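Side-chain contacts in uncharacterized ATP-binding protein MJ1010 (PDB 3BJO), which is uncharacterized but probably binds ATP, its C-terminal domain, the part described here, belonging to a family of helix-turn-helix type: residues A[20-25]-A[45-50]; A[38-43]-A[66-71]; A[49-54]-A[77-82]. All coordinates share one frame; numbering follows the deposited sequence. Where two conformers were deposited one is given.

Contact 1. Residues A[20-25]-A[45-50]; sequences KDFLSN and EDIINA
Leu23 faces Ile48 across two helices that run closer to antiparallel than to parallel, at 144°, with 11.6 Å between the axes of the short segments and 8.2 Å between Leu23 CA and Ile48 CA. That spacing is too wide for backbones to meet, so long aliphatic and aromatic side chains span it. Phe22 reaches across with its ring: CG is anti to the backbone N (chi1 167°), and CE2 comes to 4.0 Å from Ile47 CG2. The methyl meets the ring obliquely. Beside it, Leu23 sends CD2 against the delta methyl of Ile48, 4.1 Å from CD1, while the same CD2 lies more loosely, 4.4 Å, from Ile47 CG2. The Leu23 methyl thus touches both isoleucines, whose branched chains offer CG2 in one case and CD1 in the other. The burial is modest, and neighbours complete it: Leu73 and Tyr72 of helix 67-75 touch Phe22 and Ile47, and Val102 and Leu103 cover Leu23.

Polar residues suit the other sides of both helices. Ser24, near the end of its helix, turns its hydroxyl back to donate to Lys20 O, with OG 2.9 Å away; Ser24 N bonds to that oxygen from the opposite face of the carbonyl plane, so two donors grip one acceptor. Asp46 pairs instead with Arg43, away from the apolar seam.

The arrangement is helix-helix packing by hydrophobic residues alone, joining the end of the long N-terminal helix to helix 44-52. The family is grouped with the helix-turn-helix proteins, and the hairpin of strands 79-82 and 87-90 resembles the wing of winged members, though one helix rather than the textbook two separates it from strand 60-61.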
loop_
_atom_site.group_PDB
_atom_site.type_symbol
_atom_site.label_atom_id
_atom_site.label_comp_id
_atom_site.label_asym_id
_atom_site.label_seq_id
_atom_site.Cartn_x
_atom_site.Cartn_y
_atom_site.Cartn_z
ATOM N N LYS A 20 -9.708 1.476 -0.750
ATOM C CA LYS A 20 -10.822 0.965 0.075
ATOM C C LYS A 20 -11.294 -0.417 -0.379
ATOM O O LYS A 20 -11.596 -1.283 0.458
ATOM C CB LYS A 20 -12.031 1.921 0.022
ATOM C CG LYS A 20 -11.924 3.064 0.998
ATOM C CD LYS A 20 -13.213 3.892 0.953
ATOM C CE LYS A 20 -13.379 4.855 2.128
ATOM N NZ LYS A 20 -14.593 5.708 1.859
ATOM N N ASP A 21 -11.391 -0.583 -1.706
ATOM C CA ASP A 21 -11.725 -1.864 -2.294
ATOM C C ASP A 21 -10.628 -2.903 -1.995
ATOM O O ASP A 21 -10.933 -4.024 -1.610
ATOM C CB ASP A 21 -11.891 -1.738 -3.813
ATOM C CG ASP A 21 -13.262 -1.139 -4.228
ATOM O OD1 ASP A 21 -14.051 -0.654 -3.371
ATOM O OD2 ASP A 21 -13.560 -1.153 -5.451
ATOM N N PHE A 22 -9.365 -2.529 -2.210
ATOM C CA PHE A 22 -8.221 -3.395 -1.878
ATOM C C PHE A 22 -8.338 -3.907 -0.444
ATOM O O PHE A 22 -8.139 -5.107 -0.158
ATOM C CB PHE A 22 -6.877 -2.619 -2.042
ATOM C CG PHE A 22 -5.671 -3.326 -1.421
ATOM C CD1 PHE A 22 -5.087 -4.435 -2.043
ATOM C CD2 PHE A 22 -5.159 -2.903 -0.222
ATOM C CE1 PHE A 22 -4.003 -5.060 -1.494
ATOM C CE2 PHE A 22 -4.066 -3.555 0.383
ATOM C CZ PHE A 22 -3.478 -4.626 -0.278
ATOM N N LEU A 23 -8.605 -2.979 0.469
ATOM C CA LEU A 23 -8.543 -3.290 1.890
ATOM C C LEU A 23 -9.791 -4.099 2.282
ATOM O O LEU A 23 -9.697 -5.047 3.051
ATOM C CB LEU A 23 -8.487 -1.988 2.692
ATOM C CG LEU A 23 -7.185 -1.189 2.643
ATOM C CD1 LEU A 23 -7.350 0.068 3.492
ATOM C CD2 LEU A 23 -6.069 -2.082 3.185
ATOM N N SER A 24 -10.945 -3.751 1.712
ATOM C CA SER A 24 -12.185 -4.494 2.015
ATOM C C SER A 24 -12.117 -5.943 1.537
ATOM O O SER A 24 -12.701 -6.836 2.144
ATOM C CB SER A 24 -13.398 -3.814 1.405
ATOM O OG SER A 24 -13.616 -2.577 2.049
ATOM N N ASN A 25 -11.374 -6.180 0.473
ATOM C CA ASN A 25 -11.221 -7.538 -0.093
ATOM C C ASN A 25 -10.498 -8.422 0.903
ATOM O O ASN A 25 -10.510 -9.638 0.790
ATOM C CB ASN A 25 -10.346 -7.452 -1.345
ATOM C CG ASN A 25 -10.166 -8.800 -2.038
ATOM O OD1 ASN A 25 -11.149 -9.448 -2.469
ATOM N ND2 ASN A 25 -8.908 -9.231 -2.160
ATOM N N GLU A 45 -4.818 -7.439 9.293
ATOM C CA GLU A 45 -4.248 -6.654 10.385
ATOM C C GLU A 45 -2.798 -6.288 10.086
ATOM O O GLU A 45 -2.391 -5.204 10.352
ATOM C CB GLU A 45 -4.348 -7.393 11.740
ATOM C CG GLU A 45 -5.731 -7.939 12.075
ATOM C CD GLU A 45 -6.089 -9.191 11.259
ATOM O OE1 GLU A 45 -5.633 -10.288 11.599
ATOM O OE2 GLU A 45 -6.836 -9.083 10.288
ATOM N N ASP A 46 -2.025 -7.230 9.545
ATOM C CA ASP A 46 -0.594 -7.026 9.288
ATOM C C ASP A 46 -0.409 -5.977 8.173
ATOM O O ASP A 46 0.524 -5.133 8.184
ATOM C CB ASP A 46 0.076 -8.351 8.807
ATOM C CG ASP A 46 -0.121 -9.550 9.783
ATOM O OD1 ASP A 46 -0.256 -9.293 11.019
ATOM O OD2 ASP A 46 -0.169 -10.739 9.281
ATOM N N ILE A 47 -1.291 -6.072 7.188
ATOM C CA ILE A 47 -1.263 -5.187 6.045
ATOM C C ILE A 47 -1.566 -3.721 6.475
ATOM O O ILE A 47 -0.861 -2.783 6.066
ATOM C CB ILE A 47 -2.267 -5.716 4.977
ATOM C CG1 ILE A 47 -1.660 -6.955 4.292
ATOM C CG2 ILE A 47 -2.566 -4.611 3.908
ATOM C CD1 ILE A 47 -2.657 -7.966 3.683
ATOM N N ILE A 48 -2.619 -3.552 7.278
ATOM C CA ILE A 48 -3.030 -2.254 7.857
ATOM C C ILE A 48 -1.899 -1.687 8.684
ATOM O O ILE A 48 -1.535 -0.534 8.546
ATOM C CB ILE A 48 -4.295 -2.424 8.723
ATOM C CG1 ILE A 48 -5.495 -2.961 7.892
ATOM C CG2 ILE A 48 -4.603 -1.167 9.586
ATOM C CD1 ILE A 48 -6.408 -1.918 7.248
ATOM N N ASN A 49 -1.331 -2.495 9.556
ATOM C CA ASN A 49 -0.179 -2.034 10.339
ATOM C C ASN A 49 0.985 -1.491 9.501
ATOM O O ASN A 49 1.520 -0.453 9.834
ATOM C CB ASN A 49 0.263 -3.109 11.364
ATOM C CG ASN A 49 -0.745 -3.237 12.510
ATOM O OD1 ASN A 49 -1.676 -2.434 12.613
ATOM N ND2 ASN A 49 -0.567 -4.227 13.364
ATOM N N ALA A 50 1.333 -2.159 8.388
ATOM C CA ALA A 50 2.443 -1.714 7.580
ATOM C C ALA A 50 2.078 -0.394 6.895
ATOM O O ALA A 50 2.887 0.547 6.816
ATOM C CB ALA A 50 2.758 -2.780 6.494
#

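Contact 2. Residues A[38-43]-A[66-71]; sequences EIIEIR and PKAVYV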
loop_
_atom_site.group_PDB
_atom_site.type_symbol
_atom_site.label_atom_id
_atom_site.label_comp_id
_atom_site.label_asym_id
_atom_site.label_seq_id
_atom_site.Cartn_x
_atom_site.Cartn_y
_atom_site.Cartn_z
ATOM N N GLU A 38 8.682 -20.382 -0.837
ATOM C CA GLU A 38 7.852 -20.094 0.340
ATOM C C GLU A 38 6.443 -19.727 -0.046
ATOM O O GLU A 38 6.218 -18.966 -0.983
ATOM C CB GLU A 38 8.398 -18.924 1.139
ATOM C CG GLU A 38 9.737 -19.151 1.820
ATOM C CD GLU A 38 10.245 -17.887 2.507
ATOM O OE1 GLU A 38 9.855 -16.765 2.103
ATOM O OE2 GLU A 38 11.079 -18.005 3.418
ATOM N N ILE A 39 5.500 -20.243 0.725
ATOM C CA ILE A 39 4.122 -19.793 0.660
ATOM C C ILE A 39 3.689 -19.313 2.046
ATOM O O ILE A 39 3.638 -20.094 2.984
ATOM C CB ILE A 39 3.204 -20.901 0.165
ATOM C CG1 ILE A 39 3.606 -21.304 -1.267
ATOM C CG2 ILE A 39 1.766 -20.432 0.233
ATOM C CD1 ILE A 39 3.156 -22.706 -1.683
ATOM N N ILE A 40 3.388 -18.031 2.162
ATOM C CA ILE A 40 3.185 -17.420 3.475
ATOM C C ILE A 40 1.843 -16.698 3.558
ATOM O O ILE A 40 1.499 -15.826 2.723
ATOM C CB ILE A 40 4.348 -16.454 3.858
ATOM C CG1 ILE A 40 5.675 -17.225 4.024
ATOM C CG2 ILE A 40 3.995 -15.716 5.172
ATOM C CD1 ILE A 40 6.938 -16.341 3.967
ATOM N N GLU A 41 1.090 -17.069 4.581
ATOM C CA GLU A 41 -0.209 -16.488 4.802
ATOM C C GLU A 41 -0.042 -15.255 5.645
ATOM O O GLU A 41 0.678 -15.274 6.665
ATOM C CB GLU A 41 -1.095 -17.491 5.546
ATOM C CG GLU A 41 -2.547 -17.090 5.661
ATOM C CD GLU A 41 -3.354 -18.171 6.346
ATOM O OE1 GLU A 41 -4.086 -18.906 5.638
ATOM O OE2 GLU A 41 -3.210 -18.300 7.583
ATOM N N ILE A 42 -0.696 -14.181 5.216
ATOM C CA ILE A 42 -0.746 -12.952 5.993
ATOM C C ILE A 42 -2.193 -12.538 6.175
ATOM O O ILE A 42 -3.080 -13.069 5.506
ATOM C CB ILE A 42 0.047 -11.768 5.295
ATOM C CG1 ILE A 42 -0.516 -11.465 3.904
ATOM C CG2 ILE A 42 1.558 -12.094 5.215
ATOM C CD1 ILE A 42 0.183 -10.358 3.190
ATOM N N ARG A 43 -2.378 -11.540 7.042
ATOM C CA ARG A 43 -3.670 -11.108 7.567
ATOM C C ARG A 43 -3.868 -9.636 7.303
ATOM O O ARG A 43 -2.907 -8.860 7.294
ATOM C CB ARG A 43 -3.692 -11.269 9.107
ATOM C CG ARG A 43 -3.478 -12.635 9.630
ATOM C CD ARG A 43 -3.769 -12.641 11.171
ATOM N NE ARG A 43 -2.680 -11.930 11.878
ATOM C CZ ARG A 43 -2.827 -11.075 12.900
ATOM N NH1 ARG A 43 -4.028 -10.746 13.384
ATOM N NH2 ARG A 43 -1.748 -10.520 13.430
ATOM N N PRO A 66 7.208 -7.187 7.750
ATOM C CA PRO A 66 7.597 -8.499 7.286
ATOM C C PRO A 66 7.624 -8.530 5.767
ATOM O O PRO A 66 6.706 -8.006 5.107
ATOM C CB PRO A 66 6.458 -9.409 7.751
ATOM C CG PRO A 66 5.816 -8.648 8.912
ATOM C CD PRO A 66 5.944 -7.214 8.511
ATOM N N LYS A 67 8.644 -9.204 5.266
ATOM C CA LYS A 67 8.865 -9.359 3.870
ATOM C C LYS A 67 7.602 -9.863 3.179
ATOM O O LYS A 67 7.222 -9.300 2.178
ATOM C CB LYS A 67 10.111 -10.219 3.562
ATOM C CG LYS A 67 10.371 -10.344 2.022
ATOM C CD LYS A 67 11.719 -10.992 1.709
ATOM C CE LYS A 67 11.979 -10.969 0.194
ATOM N NZ LYS A 67 13.198 -11.704 -0.162
ATOM N N ALA A 68 6.926 -10.865 3.742
ATOM C CA ALA A 68 5.721 -11.400 3.099
ATOM C C ALA A 68 4.712 -10.298 2.903
ATOM O O ALA A 68 4.062 -10.242 1.874
ATOM C CB ALA A 68 5.101 -12.490 3.937
ATOM N N VAL A 69 4.593 -9.428 3.918
ATOM C CA VAL A 69 3.634 -8.301 3.866
ATOM C C VAL A 69 4.028 -7.280 2.797
ATOM O O VAL A 69 3.216 -6.916 1.948
ATOM C CB VAL A 69 3.460 -7.597 5.233
ATOM C CG1 VAL A 69 2.538 -6.341 5.054
ATOM C CG2 VAL A 69 2.919 -8.551 6.276
ATOM N N TYR A 70 5.283 -6.817 2.790
ATOM C CA TYR A 70 5.591 -5.818 1.775
ATOM C C TYR A 70 5.686 -6.393 0.353
ATOM O O TYR A 70 5.416 -5.673 -0.619
ATOM C CB TYR A 70 6.772 -4.893 2.172
ATOM C CG TYR A 70 8.183 -5.509 2.176
ATOM C CD1 TYR A 70 8.892 -5.700 3.387
ATOM C CD2 TYR A 70 8.802 -5.833 0.991
ATOM C CE1 TYR A 70 10.202 -6.234 3.378
ATOM C CE2 TYR A 70 10.087 -6.357 0.957
ATOM C CZ TYR A 70 10.771 -6.563 2.143
ATOM O OH TYR A 70 12.004 -7.108 2.059
ATOM N N VAL A 71 6.103 -7.659 0.208
ATOM C CA VAL A 71 6.051 -8.316 -1.124
ATOM C C VAL A 71 4.607 -8.325 -1.681
ATOM O O VAL A 71 4.386 -8.041 -2.863
ATOM C CB VAL A 71 6.615 -9.727 -1.096
ATOM C CG1 VAL A 71 6.155 -10.552 -2.342
ATOM C CG2 VAL A 71 8.147 -9.664 -1.047
#
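Ile42 holds CG1 between its own backbone N and carbonyl carbon (chi1 59°), a rotation that turns CG2 beside the N and swings it toward helix 67-75. In Ile40 the other choice is made: CG2 lies opposite the N, with chi1 -65°, and points at the same target. Both gamma methyls close on the single methyl of Ala68, whose CB is 3.6 Å from Ile40 CG2 and 3.8 Å from Ile42 CG2. Alanine suits this place because the strand passes close here, Ile40 CA lying 6.5 Å from Ala68 CA. Ile42 CG2 also meets Val69 CG2 at 3.9 Å, the two branched chains slanting across each other, and Ile42 CD1 extends over the helix backbone to within 4.1 Å of Val69 CA.

Ile40 and Ile42 can act together because extended chain alternates its side chains: Glu41 between them points away and pairs with Lys32. Strand 38-41 is the second arm of a beta hairpin with 32-35, tied to it by backbone bonds between Ile40 and Val33, and this hairpin lies against the first turn of helix 67-75, which Pro66 precedes at the N-cap position. Cutting Ile42 back to an alanine removes CG2 and CD1 and is likely to open a gap beside Ala68 and Val69, so that of residues 38-43 Ile40 alone would still meet Ala68.

At the outer end the carboxylate of Glu38 and the ammonium of Lys67 stay 6.5 Å apart, OE1 to NZ, and may attract each other weakly, without contact. At the inner end, Ile47 and Pro31 also pack on Ile42, while Asp46 and Ala50 of helix 44-52 adjoin Val69.

Contact 3. Residues A[49-54]-A[77-82]; sequences NALKLF and NILFLY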
loop_
_atom_site.group_PDB
_atom_site.type_symbol
_atom_site.label_atom_id
_atom_site.label_comp_id
_atom_site.label_asym_id
_atom_site.label_seq_id
_atom_site.Cartn_x
_atom_site.Cartn_y
_atom_site.Cartn_z
ATOM N N ASN A 49 -1.331 -2.495 9.556
ATOM C CA ASN A 49 -0.179 -2.034 10.339
ATOM C C ASN A 49 0.985 -1.491 9.501
ATOM O O ASN A 49 1.520 -0.453 9.834
ATOM C CB ASN A 49 0.263 -3.109 11.364
ATOM C CG ASN A 49 -0.745 -3.237 12.510
ATOM O OD1 ASN A 49 -1.676 -2.434 12.613
ATOM N ND2 ASN A 49 -0.567 -4.227 13.364
ATOM N N ALA A 50 1.333 -2.159 8.388
ATOM C CA ALA A 50 2.443 -1.714 7.580
ATOM C C ALA A 50 2.078 -0.394 6.895
ATOM O O ALA A 50 2.887 0.547 6.816
ATOM C CB ALA A 50 2.758 -2.780 6.494
ATOM N N LEU A 51 0.874 -0.341 6.351
ATOM C CA LEU A 51 0.453 0.856 5.593
ATOM C C LEU A 51 0.314 2.072 6.508
ATOM O O LEU A 51 0.543 3.209 6.099
ATOM C CB LEU A 51 -0.865 0.566 4.891
ATOM C CG LEU A 51 -0.727 -0.314 3.645
ATOM C CD1 LEU A 51 -2.141 -0.632 3.030
ATOM C CD2 LEU A 51 0.147 0.323 2.576
ATOM N N LYS A 52 -0.075 1.830 7.757
ATOM C CA LYS A 52 -0.274 2.932 8.671
ATOM C C LYS A 52 1.048 3.659 8.885
ATOM O O LYS A 52 1.078 4.855 9.217
ATOM C CB LYS A 52 -0.884 2.455 9.996
ATOM C CG LYS A 52 -2.418 2.549 9.985
ATOM C CD LYS A 52 -3.146 1.669 11.016
ATOM C CE LYS A 52 -2.809 1.944 12.425
ATOM N NZ LYS A 52 -3.911 1.500 13.387
ATOM N N LEU A 53 2.144 2.951 8.642
ATOM C CA LEU A 53 3.482 3.538 8.855
ATOM C C LEU A 53 3.695 4.718 7.891
ATOM O O LEU A 53 4.434 5.660 8.177
ATOM C CB LEU A 53 4.585 2.489 8.664
ATOM C CG LEU A 53 4.785 1.432 9.763
ATOM C CD1 LEU A 53 5.867 0.382 9.342
ATOM C CD2 LEU A 53 5.173 2.059 11.125
ATOM N N PHE A 54 3.016 4.660 6.758
ATOM C CA PHE A 54 3.181 5.674 5.732
ATOM C C PHE A 54 2.312 6.906 6.013
ATOM O O PHE A 54 2.324 7.866 5.237
ATOM C CB PHE A 54 2.794 5.069 4.375
ATOM C CG PHE A 54 3.799 4.046 3.863
ATOM C CD1 PHE A 54 4.870 4.446 3.048
ATOM C CD2 PHE A 54 3.713 2.707 4.243
ATOM C CE1 PHE A 54 5.846 3.498 2.598
ATOM C CE2 PHE A 54 4.669 1.751 3.777
ATOM C CZ PHE A 54 5.727 2.157 2.950
ATOM N N ASN A 77 0.687 -3.451 -6.357
ATOM C CA ASN A 77 0.906 -2.085 -6.815
ATOM C C ASN A 77 0.533 -0.998 -5.849
ATOM O O ASN A 77 0.108 0.078 -6.263
ATOM C CB ASN A 77 0.194 -1.839 -8.151
ATOM C CG ASN A 77 0.562 -2.866 -9.164
ATOM O OD1 ASN A 77 1.735 -3.008 -9.517
ATOM N ND2 ASN A 77 -0.430 -3.619 -9.620
ATOM N N ILE A 78 0.690 -1.280 -4.559
ATOM C CA ILE A 78 0.464 -0.272 -3.532
ATOM C C ILE A 78 1.775 0.447 -3.239
ATOM O O ILE A 78 1.783 1.656 -3.017
ATOM C CB ILE A 78 -0.114 -0.892 -2.197
ATOM C CG1 ILE A 78 -1.344 -1.798 -2.467
ATOM C CG2 ILE A 78 -0.456 0.210 -1.188
ATOM C CD1 ILE A 78 -2.532 -1.122 -3.132
ATOM N N LEU A 79 2.873 -0.311 -3.209
ATOM C CA LEU A 79 4.181 0.190 -2.781
ATOM C C LEU A 79 5.221 -0.127 -3.850
ATOM O O LEU A 79 5.030 -1.053 -4.617
ATOM C CB LEU A 79 4.564 -0.524 -1.482
ATOM C CG LEU A 79 4.243 0.101 -0.103
ATOM C CD1 LEU A 79 3.122 1.074 -0.010
ATOM C CD2 LEU A 79 4.145 -0.934 0.968
ATOM N N PHE A 80 6.309 0.655 -3.894
ATOM C CA PHE A 80 7.535 0.325 -4.603
ATOM C C PHE A 80 8.615 -0.024 -3.618
ATOM O O PHE A 80 8.686 0.593 -2.567
ATOM C CB PHE A 80 8.083 1.536 -5.388
ATOM C CG PHE A 80 7.438 1.757 -6.712
ATOM C CD1 PHE A 80 7.295 0.712 -7.615
ATOM C CD2 PHE A 80 6.985 3.042 -7.068
ATOM C CE1 PHE A 80 6.674 0.935 -8.869
ATOM C CE2 PHE A 80 6.381 3.296 -8.321
ATOM C CZ PHE A 80 6.213 2.244 -9.222
ATOM N N LEU A 81 9.480 -0.967 -4.003
ATOM C CA LEU A 81 10.632 -1.403 -3.199
ATOM C C LEU A 81 11.945 -0.888 -3.792
ATOM O O LEU A 81 12.141 -0.968 -5.004
ATOM C CB LEU A 81 10.691 -2.934 -3.151
ATOM C CG LEU A 81 11.829 -3.639 -2.379
ATOM C CD1 LEU A 81 11.829 -3.246 -0.874
ATOM C CD2 LEU A 81 11.689 -5.143 -2.534
ATOM N N TYR A 82 12.816 -0.356 -2.926
ATOM C CA TYR A 82 14.179 0.067 -3.286
ATOM C C TYR A 82 15.111 -0.810 -2.458
ATOM O O TYR A 82 15.379 -0.514 -1.292
ATOM C CB TYR A 82 14.385 1.546 -2.973
ATOM C CG TYR A 82 13.347 2.380 -3.677
ATOM C CD1 TYR A 82 13.557 2.862 -4.983
ATOM C CD2 TYR A 82 12.123 2.628 -3.070
ATOM C CE1 TYR A 82 12.542 3.594 -5.638
ATOM C CE2 TYR A 82 11.141 3.333 -3.701
ATOM C CZ TYR A 82 11.337 3.815 -4.974
ATOM O OH TYR A 82 10.300 4.527 -5.528
#
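Leu79 lies against two side chains at once, Leu51 and Phe54, at the buried heart of this contact. It meets Phe54 from the opposite direction: its CD1 stands 4.1 Å above one face of the ring, shifted toward the rim, and its CD2 is 3.9 Å from Phe54 CE2. A forked leucine suits the place, since one methyl can sit over the ring while the other reaches its outer carbons. The CD1 that covers the ring also touches Leu51 CD2, at 4.0 Å. That Leu51 methyl in turn touches Ile78 CG2, 3.8 Å away, the two side chains crossing at about a right angle. With CG anti to the carbonyl carbon, chi1 -71°, the ring of Phe54 is carried toward Leu79, and Leu51 O lies in the ring plane at its edge. Leu88, Pro90 and Ile60 of the small sheet also pack on Phe54, and Leu73 of helix 67-75 on Leu79.

The solvent side is quite different. Asn49 and Lys52 project from helix 44-52 without approaching the strand, and Phe80, next to Leu79 along the strand, is exposed because alternate residues face opposite sides. Asn77 is exposed too, but has a backbone task: with positive phi it is the C-prime residue of the Schellman motif that ends helix 67-75, after which Ile78 and Leu79 turn inward.

No hydrogen bond joins the two segments. Polar backbone atoms find partners beyond them, Phe54 O with the indole NH of Trp96 and Leu79 O with the Gln91 side-chain amide. Cohesion between 49-54 and 77-82 therefore rests on close-fitting methyls and one aromatic face, a water-excluding fit governed by shape rather than direction.

In the fold
From the N terminus, helix 3-24 leads into the hairpin 32-35/38-41 and then helix 44-52; contact 1 closes that loop by bringing 45-50 back to 20-25. Contact 2 starts on the hairpin, inside that loop, and closes the chain through helix 44-52 and strand 60-61 to helix 67-75, so the two cross. Contact 3 starts where contact 1 ends, sharing Asn49 and Ala50, and crosses contact 2 as it closes the chain through strand 60-61 and helix 67-75 to strand 79-82. Helix 44-52 serves contacts 1 and 3, which touch at Leu23 CD2 and Leu51 CD1, 4.2 Å apart, and it borders contact 2. Together they tie the N-terminal helix, hairpin, helix 67-75 and three-stranded sheet round helix 44-52.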